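Local coordinates for protein SmhB (Serratia marcescens, PDB 6ZZ5) that forms one of the three components of an alpha-pore-forming toxin, captured here in its soluble state, and probably changes shape to take part in a membrane pore, at residues 27-32 / 55-60; 35-40 / 48-53; 157-162 / 256-261. All coordinates share one frame; numbering follows the deposited sequence.

Contact 1 (27-32 / 55-60)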
loop_
_atom_site.group_PDB
_atom_site.type_symbol
_atom_site.label_atom_id
_atom_site.label_comp_id
_atom_site.label_asym_id
_atom_site.label_seq_id
_atom_site.Cartn_x
_atom_site.Cartn_y
_atom_site.Cartn_z
ATOM N N ASN A 27 2.718 4.913 8.749
ATOM C CA ASN A 27 2.906 6.209 9.467
ATOM C C ASN A 27 1.972 6.254 10.692
ATOM O O ASN A 27 2.379 6.791 11.782
ATOM C CB ASN A 27 2.676 7.411 8.532
ATOM C CG ASN A 27 3.757 7.570 7.500
ATOM O OD1 ASN A 27 4.875 7.214 7.770
ATOM N ND2 ASN A 27 3.430 8.188 6.382
ATOM N N SER A 28 0.784 5.693 10.569
ATOM C CA SER A 28 -0.216 5.710 11.669
ATOM C C SER A 28 0.275 4.822 12.810
ATOM O O SER A 28 0.101 5.204 14.002
ATOM C CB SER A 28 -1.606 5.331 11.250
ATOM O OG SER A 28 -1.798 3.914 11.099
ATOM N N VAL A 29 0.961 3.736 12.465
ATOM C CA VAL A 29 1.517 2.804 13.474
ATOM C C VAL A 29 2.619 3.526 14.198
ATOM O O VAL A 29 2.702 3.404 15.396
ATOM C CB VAL A 29 2.001 1.484 12.827
ATOM C CG1 VAL A 29 2.746 0.577 13.809
ATOM C CG2 VAL A 29 0.858 0.757 12.175
ATOM N N ARG A 30 3.454 4.228 13.453
ATOM C CA ARG A 30 4.592 4.942 14.053
ATOM C C ARG A 30 4.149 6.168 14.816
ATOM O O ARG A 30 5.006 6.715 15.560
ATOM C CB ARG A 30 5.645 5.282 13.008
ATOM C CG ARG A 30 6.266 3.972 12.523
ATOM C CD ARG A 30 7.442 4.103 11.643
ATOM N NE ARG A 30 8.494 4.999 12.074
ATOM C CZ ARG A 30 9.503 4.660 12.866
ATOM N NH1 ARG A 30 9.557 3.471 13.451
ATOM N NH2 ARG A 30 10.461 5.527 13.070
ATOM N N GLN A 31 2.898 6.578 14.709
ATOM C CA GLN A 31 2.455 7.770 15.512
ATOM C C GLN A 31 1.692 7.342 16.749
ATOM O O GLN A 31 1.291 8.212 17.471
ATOM C CB GLN A 31 1.696 8.749 14.634
ATOM C CG GLN A 31 2.614 9.359 13.589
ATOM C CD GLN A 31 1.908 10.368 12.707
ATOM O OE1 GLN A 31 0.865 10.918 13.070
ATOM N NE2 GLN A 31 2.430 10.533 11.520
ATOM N N GLN A 32 1.512 6.031 16.971
ATOM C CA GLN A 32 0.758 5.500 18.133
ATOM C C GLN A 32 1.586 5.704 19.395
ATOM O O GLN A 32 2.752 5.260 19.458
ATOM C CB GLN A 32 0.417 4.015 17.962
ATOM C CG GLN A 32 -0.278 3.417 19.178
ATOM C CD GLN A 32 -1.571 4.114 19.495
ATOM O OE1 GLN A 32 -2.383 4.319 18.594
ATOM N NE2 GLN A 32 -1.722 4.524 20.756
ATOM N N GLY A 55 6.137 -1.681 20.000
ATOM C CA GLY A 55 7.531 -1.522 19.526
ATOM C C GLY A 55 7.814 -2.389 18.322
ATOM O O GLY A 55 8.486 -1.933 17.386
ATOM N N ALA A 56 7.334 -3.637 18.350
ATOM C CA ALA A 56 7.527 -4.598 17.247
ATOM C C ALA A 56 6.748 -4.071 16.034
ATOM O O ALA A 56 7.274 -4.059 14.900
ATOM C CB ALA A 56 7.079 -6.004 17.687
ATOM N N ALA A 57 5.516 -3.593 16.251
ATOM C CA ALA A 57 4.685 -3.082 15.137
ATOM C C ALA A 57 5.362 -1.860 14.489
ATOM O O ALA A 57 5.412 -1.794 13.233
ATOM C CB ALA A 57 3.326 -2.750 15.632
ATOM N N ARG A 58 5.865 -0.958 15.303
ATOM C CA ARG A 58 6.636 0.224 14.857
ATOM C C ARG A 58 7.845 -0.210 14.039
ATOM O O ARG A 58 8.052 0.388 13.003
ATOM C CB ARG A 58 7.104 1.031 16.076
ATOM C CG ARG A 58 5.951 1.681 16.843
ATOM C CD ARG A 58 6.413 2.425 18.135
ATOM N NE ARG A 58 7.690 3.054 17.796
ATOM C CZ ARG A 58 7.819 4.152 17.085
ATOM N NH1 ARG A 58 6.762 4.858 16.731
ATOM N NH2 ARG A 58 9.021 4.567 16.768
ATOM N N GLN A 59 8.619 -1.188 14.499
ATOM C CA GLN A 59 9.755 -1.737 13.706
ATOM C C GLN A 59 9.266 -2.300 12.353
ATOM O O GLN A 59 9.929 -2.066 11.325
ATOM C CB GLN A 59 10.541 -2.739 14.548
ATOM C CG GLN A 59 11.479 -3.667 13.756
ATOM C CD GLN A 59 12.385 -2.992 12.751
ATOM O OE1 GLN A 59 12.747 -1.818 12.880
ATOM N NE2 GLN A 59 12.752 -3.741 11.717
ATOM N N HIS A 60 8.179 -3.061 12.311
ATOM C CA HIS A 60 7.674 -3.639 11.050
ATOM C C HIS A 60 7.299 -2.494 10.087
ATOM O O HIS A 60 7.620 -2.585 8.920
ATOM C CB HIS A 60 6.445 -4.562 11.292
ATOM C CG HIS A 60 6.754 -5.817 12.015
ATOM N ND1 HIS A 60 7.906 -6.558 11.761
ATOM C CD2 HIS A 60 6.106 -6.425 13.028
ATOM C CE1 HIS A 60 7.932 -7.596 12.562
ATOM N NE2 HIS A 60 6.839 -7.527 13.390
HETATM O O HOH W 1 4.278 4.665 17.659
#
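The guanidinium of Arg58 turns one edge to helix 4-30, with Arg30 O and water 1 both lying there in its plane, while its NH2 sits over one face of the Arg30 guanidinium. The two planes are 34° apart and the side chains cross at about a right angle. Arg58 NH1 reaches Arg30 O at 2.8 Å, but the bond is bent (116° at the hydrogen) and weak. The same NH1 donates to water 1 at 2.7 Å, which in turn donates to Val29 O at 3.0 Å, so one nitrogen serves two successive carbonyls, one directly, the other through water. Arg30 NH1 makes a weak return bond to Arg58 O at 3.5 Å. Like charges approach closely, probably eased by a salt bridge from Arg30 NE to Glu62, and long arginines suit this partly exposed border. Beneath them, Val29 swings CG1 anti to its backbone N (chi1 172°), which lays that methyl 3.8 Å from Ala57 CB and against Ala57 O. A small alanine lets the backbones come close, and Leu267 and Met213 also touch the valine. Successive antiparallel helices packed in this way form a helical hairpin, here part of this HBL-family protein's helical bundle.

Contact 2 (35-40 / 48-53)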
loop_
_atom_site.group_PDB
_atom_site.type_symbol
_atom_site.label_atom_id
_atom_site.label_comp_id
_atom_site.label_asym_id
_atom_site.label_seq_id
_atom_site.Cartn_x
_atom_site.Cartn_y
_atom_site.Cartn_z
ATOM N N VAL A 35 0.813 2.864 25.499
ATOM C CA VAL A 35 -0.319 2.826 26.432
ATOM C C VAL A 35 0.248 3.064 27.842
ATOM O O VAL A 35 1.412 2.703 28.189
ATOM C CB VAL A 35 -1.140 1.521 26.309
ATOM C CG1 VAL A 35 -1.560 1.238 24.897
ATOM C CG2 VAL A 35 -0.442 0.313 26.912
ATOM N N ASP A 36 -0.618 3.595 28.673
ATOM C CA ASP A 36 -0.303 3.990 30.050
ATOM C C ASP A 36 -1.446 3.442 30.916
ATOM O O ASP A 36 -2.545 3.982 30.849
ATOM C CB ASP A 36 -0.210 5.511 30.101
ATOM C CG ASP A 36 0.142 6.015 31.482
ATOM O OD1 ASP A 36 0.263 5.150 32.416
ATOM O OD2 ASP A 36 0.233 7.257 31.620
ATOM N N PHE A 37 -1.208 2.380 31.657
ATOM C CA PHE A 37 -2.203 1.828 32.596
ATOM C C PHE A 37 -1.742 2.180 34.005
ATOM O O PHE A 37 -2.015 1.388 34.893
ATOM C CB PHE A 37 -2.306 0.316 32.421
ATOM C CG PHE A 37 -2.866 -0.137 31.110
ATOM C CD1 PHE A 37 -3.458 0.753 30.225
ATOM C CD2 PHE A 37 -2.759 -1.475 30.759
ATOM C CE1 PHE A 37 -3.915 0.317 28.994
ATOM C CE2 PHE A 37 -3.242 -1.921 29.541
ATOM C CZ PHE A 37 -3.840 -1.024 28.669
ATOM N N GLY A 38 -1.033 3.312 34.154
ATOM C CA GLY A 38 -0.342 3.721 35.391
ATOM C C GLY A 38 -1.305 3.766 36.558
ATOM O O GLY A 38 -0.912 3.423 37.701
ATOM N N ARG A 39 -2.561 4.119 36.280
ATOM C CA ARG A 39 -3.585 4.276 37.339
ATOM C C ARG A 39 -3.926 2.911 37.974
ATOM O O ARG A 39 -4.278 2.927 39.143
ATOM C CB ARG A 39 -4.760 5.073 36.766
ATOM C CG ARG A 39 -4.372 6.486 36.332
ATOM C CD ARG A 39 -5.533 7.193 35.653
ATOM N NE ARG A 39 -6.730 7.141 36.496
ATOM C CZ ARG A 39 -7.004 7.985 37.493
ATOM N NH1 ARG A 39 -6.158 8.962 37.779
ATOM N NH2 ARG A 39 -8.111 7.843 38.203
ATOM N N PHE A 40 -3.727 1.765 37.303
ATOM C CA PHE A 40 -4.166 0.430 37.808
ATOM C C PHE A 40 -2.978 -0.509 37.999
ATOM O O PHE A 40 -2.559 -1.175 37.052
ATOM C CB PHE A 40 -5.228 -0.108 36.850
ATOM C CG PHE A 40 -6.306 0.902 36.534
ATOM C CD1 PHE A 40 -7.379 1.109 37.407
ATOM C CD2 PHE A 40 -6.230 1.678 35.378
ATOM C CE1 PHE A 40 -8.358 2.053 37.118
ATOM C CE2 PHE A 40 -7.213 2.624 35.093
ATOM C CZ PHE A 40 -8.271 2.817 35.969
ATOM N N ARG A 48 3.138 -3.578 29.722
ATOM C CA ARG A 48 4.474 -3.956 29.172
ATOM C C ARG A 48 4.326 -4.818 27.936
ATOM O O ARG A 48 5.043 -4.581 26.955
ATOM C CB ARG A 48 5.329 -4.615 30.248
ATOM C CG ARG A 48 5.876 -3.581 31.226
ATOM C CD ARG A 48 7.363 -3.731 31.477
ATOM N NE ARG A 48 7.466 -4.811 32.435
ATOM C CZ ARG A 48 7.642 -4.655 33.738
ATOM N NH1 ARG A 48 7.816 -3.448 34.254
ATOM N NH2 ARG A 48 7.693 -5.719 34.518
ATOM N N GLN A 49 3.448 -5.811 27.992
ATOM C CA GLN A 49 3.230 -6.698 26.823
ATOM C C GLN A 49 2.742 -5.862 25.623
ATOM O O GLN A 49 3.222 -6.070 24.497
ATOM C CB GLN A 49 2.261 -7.834 27.196
ATOM C CG GLN A 49 2.880 -8.850 28.136
ATOM C CD GLN A 49 1.877 -9.780 28.779
ATOM O OE1 GLN A 49 0.669 -9.703 28.569
ATOM N NE2 GLN A 49 2.367 -10.607 29.677
ATOM N N ILE A 50 1.756 -5.005 25.848
ATOM C CA ILE A 50 1.168 -4.192 24.742
ATOM C C ILE A 50 2.250 -3.292 24.143
ATOM O O ILE A 50 2.288 -3.122 22.916
ATOM C CB ILE A 50 -0.027 -3.394 25.259
ATOM C CG1 ILE A 50 -1.184 -4.334 25.620
ATOM C CG2 ILE A 50 -0.426 -2.322 24.255
ATOM C CD1 ILE A 50 -2.180 -3.655 26.467
ATOM N N ASN A 51 3.036 -2.625 25.005
ATOM C CA ASN A 51 4.044 -1.658 24.514
ATOM C C ASN A 51 5.172 -2.435 23.818
ATOM O O ASN A 51 5.722 -1.929 22.828
ATOM C CB ASN A 51 4.467 -0.745 25.655
ATOM C CG ASN A 51 3.377 0.264 25.958
ATOM O OD1 ASN A 51 2.541 0.508 25.077
ATOM N ND2 ASN A 51 3.434 0.910 27.118
ATOM N N THR A 52 5.494 -3.633 24.271
ATOM C CA THR A 52 6.468 -4.512 23.577
ATOM C C THR A 52 5.906 -4.780 22.190
ATOM O O THR A 52 6.657 -4.628 21.194
ATOM C CB THR A 52 6.757 -5.812 24.348
ATOM O OG1 THR A 52 7.371 -5.359 25.528
ATOM C CG2 THR A 52 7.654 -6.807 23.629
ATOM N N GLY A 53 4.635 -5.192 22.129
ATOM C CA GLY A 53 3.949 -5.365 20.836
ATOM C C GLY A 53 4.008 -4.142 19.944
ATOM O O GLY A 53 4.272 -4.255 18.711
#
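Polar contact comes from a single amide: the side chain of Asn51 grips both backbone polar atoms of Val35. Val35 N donates to Asn51 OD1 at 3.0 Å, on a lone pair in the carbonyl plane, and Asn51 ND2 donates to Val35 O at 2.9 Å (162° at the hydrogen). That oxygen lies almost in the amide plane, so the paired bonds fix its rotation. Asn51 CG lies anti to the carbonyl carbon (chi1 -74°), which turns the amide to the loop. Asparagine suits the place by carrying donor and acceptor side by side.

The apolar contacts centre on Ile50. Its CG2 lies 3.7 Å from Val35 CG2, and its CD1 comes within 3.7 Å of Phe37 CE2. Val35 CG2 lies over one face of the Phe37 ring, toward its rim, so valine and isoleucine both adjoin the aromatic.

Within the loop, Asp36 OD1 accepts from Gly38 N at 2.8 Å, an Asx turn running into the type I turn of Phe37 to Phe40; Glu47 accepts from Phe37 N. The chemistry implies an irregular loop, pinned to helix 44-92 at Val35, with several backbone groups bonded by side chains and with Val35 and Phe37 buried.

Contact 3 (157-162 / 256-261)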
loop_
_atom_site.group_PDB
_atom_site.type_symbol
_atom_site.label_atom_id
_atom_site.label_comp_id
_atom_site.label_asym_id
_atom_site.label_seq_id
_atom_site.Cartn_x
_atom_site.Cartn_y
_atom_site.Cartn_z
ATOM N N GLY A 157 -17.475 -12.461 25.222
ATOM C CA GLY A 157 -18.502 -12.376 24.154
ATOM C C GLY A 157 -18.674 -10.939 23.645
ATOM O O GLY A 157 -18.794 -10.715 22.446
ATOM N N VAL A 158 -18.676 -9.957 24.536
ATOM C CA VAL A 158 -18.772 -8.537 24.102
ATOM C C VAL A 158 -17.488 -8.160 23.370
ATOM O O VAL A 158 -17.535 -7.499 22.349
ATOM C CB VAL A 158 -19.040 -7.592 25.282
ATOM C CG1 VAL A 158 -18.964 -6.151 24.826
ATOM C CG2 VAL A 158 -20.379 -7.876 25.942
ATOM N N LEU A 159 -16.337 -8.539 23.897
ATOM C CA LEU A 159 -15.036 -8.211 23.254
ATOM C C LEU A 159 -14.966 -8.855 21.867
ATOM O O LEU A 159 -14.547 -8.191 20.912
ATOM C CB LEU A 159 -13.926 -8.715 24.164
ATOM C CG LEU A 159 -12.515 -8.526 23.643
ATOM C CD1 LEU A 159 -12.234 -7.056 23.313
ATOM C CD2 LEU A 159 -11.537 -9.041 24.674
ATOM N N GLU A 160 -15.363 -10.110 21.758
ATOM C CA GLU A 160 -15.351 -10.838 20.461
ATOM C C GLU A 160 -16.315 -10.183 19.475
ATOM O O GLU A 160 -15.910 -10.060 18.314
ATOM C CB GLU A 160 -15.703 -12.319 20.618
ATOM C CG GLU A 160 -14.458 -13.167 20.628
ATOM C CD GLU A 160 -13.382 -12.603 19.701
ATOM O OE1 GLU A 160 -12.249 -12.324 20.201
ATOM O OE2 GLU A 160 -13.683 -12.410 18.475
ATOM N N GLN A 161 -17.514 -9.768 19.926
ATOM C CA GLN A 161 -18.471 -9.082 19.025
ATOM C C GLN A 161 -17.838 -7.753 18.538
ATOM O O GLN A 161 -17.953 -7.421 17.357
ATOM C CB GLN A 161 -19.842 -8.854 19.645
ATOM C CG GLN A 161 -20.832 -8.341 18.595
ATOM C CD GLN A 161 -21.063 -9.329 17.465
ATOM O OE1 GLN A 161 -21.240 -10.518 17.716
ATOM N NE2 GLN A 161 -20.972 -8.891 16.213
ATOM N N LEU A 162 -17.142 -7.036 19.400
ATOM C CA LEU A 162 -16.487 -5.767 18.975
ATOM C C LEU A 162 -15.421 -6.063 17.931
ATOM O O LEU A 162 -15.346 -5.358 16.891
ATOM C CB LEU A 162 -15.871 -5.070 20.178
ATOM C CG LEU A 162 -15.087 -3.796 19.855
ATOM C CD1 LEU A 162 -15.964 -2.743 19.164
ATOM C CD2 LEU A 162 -14.472 -3.236 21.127
ATOM N N VAL A 256 -8.700 0.040 24.551
ATOM C CA VAL A 256 -7.392 0.492 24.023
ATOM C C VAL A 256 -6.611 -0.725 23.505
ATOM O O VAL A 256 -6.107 -0.667 22.366
ATOM C CB VAL A 256 -6.639 1.293 25.090
ATOM C CG1 VAL A 256 -5.220 1.562 24.675
ATOM C CG2 VAL A 256 -7.387 2.588 25.417
ATOM N N ALA A 257 -6.498 -1.803 24.279
ATOM C CA ALA A 257 -5.722 -2.996 23.873
ATOM C C ALA A 257 -6.325 -3.550 22.574
ATOM O O ALA A 257 -5.543 -3.949 21.664
ATOM C CB ALA A 257 -5.731 -4.033 24.949
ATOM N N SER A 258 -7.652 -3.580 22.499
ATOM C CA SER A 258 -8.419 -4.156 21.359
ATOM C C SER A 258 -8.131 -3.299 20.115
ATOM O O SER A 258 -7.950 -3.862 19.016
ATOM C CB SER A 258 -9.905 -4.142 21.633
ATOM O OG SER A 258 -10.641 -4.609 20.505
ATOM N N GLN A 259 -8.149 -1.983 20.296
ATOM C CA GLN A 259 -7.931 -1.029 19.186
ATOM C C GLN A 259 -6.499 -1.206 18.656
ATOM O O GLN A 259 -6.313 -1.261 17.440
ATOM C CB GLN A 259 -8.220 0.396 19.633
ATOM C CG GLN A 259 -9.699 0.674 19.809
ATOM C CD GLN A 259 -9.998 1.970 20.519
ATOM O OE1 GLN A 259 -9.081 2.658 20.956
ATOM N NE2 GLN A 259 -11.267 2.308 20.662
ATOM N N ILE A 260 -5.519 -1.384 19.521
ATOM C CA ILE A 260 -4.141 -1.638 19.059
ATOM C C ILE A 260 -4.111 -2.958 18.302
ATOM O O ILE A 260 -3.439 -2.992 17.270
ATOM C CB ILE A 260 -3.154 -1.554 20.230
ATOM C CG1 ILE A 260 -2.986 -0.080 20.618
ATOM C CG2 ILE A 260 -1.827 -2.162 19.867
ATOM C CD1 ILE A 260 -2.468 0.102 21.974
ATOM N N GLY A 261 -4.802 -3.991 18.808
ATOM C CA GLY A 261 -4.895 -5.299 18.142
ATOM C C GLY A 261 -5.480 -5.176 16.731
ATOM O O GLY A 261 -4.932 -5.787 15.797
#
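Ser258 is directed toward helix 156-184 and meets the ends of two leucines, Leu159 and Leu162, which stand almost one helical turn apart. Starting from its base, Ser258 CB lies 4.1 Å from Leu159 CD1, an ordinary van der Waals approach. One bond further, OG extends anti to the backbone N (chi1 176°), a rotation that carries the hydroxyl outward to where both leucines meet it. There it is 4.1 Å from Leu159 CD1 and equally 4.1 Å from Leu162 CD2. The polar tip therefore touches carbon alone across these two segments, but it is satisfied just beyond them by a hydrogen bond to Asn163 OD1, on the same helix as the leucines. Burial of this hydroxyl is thus paid for, and the bond ties one helix to the other.

The leucines reach the serine in similar ways. Each has CG anti to the backbone N and its second torsion near 60° (56° in Leu159, 59° in Leu162), yet they offer different methyls. Leu162 starts out directed at the facing helix, whereas Leu159 sets off along its flank and arrives only through CD1. Leucine fits here because its branched end can span a gap of 8.0 Å between Leu159 CA and Ser258 CA. Serine fits as a small residue whose hydroxyl can take a bond while its CB packs on a leucine methyl. The shared area is modest, only 85 Å², so this is a light touch rather than an extensive interlock.

Other helices complete the packing. Leu159 also rests on Val145 and Asn149, and Leu162 on Tyr244. The buried contact joins helix 156-184 to helix 252-300, with helix 99-151 packing beside Leu159 and helix 230-245 beside Leu162.

How the contacts relate
Along the chain, contact 1 encloses contact 2: both link helix 44-92 to what precedes it, first helix 4-30 and then the connecting loop, with centres 15 Å apart. Contact 3 follows in series, with 93 residues between its segments, and brings in helices 156-184 and 252-300. Its centre lies 16 Å from contact 2 and 19 Å from contact 1. Contacts 2 and 3 touch directly: Val35 packs on Val256 and Ile260, and Ile50 on Ala257 and Ile260. Helix 252-300 therefore packs against helix 156-184 as well as the corner made by the loop and helix 44-92, joining sequence-distant parts into one bundle, consistent with the bundled soluble form of this toxin component.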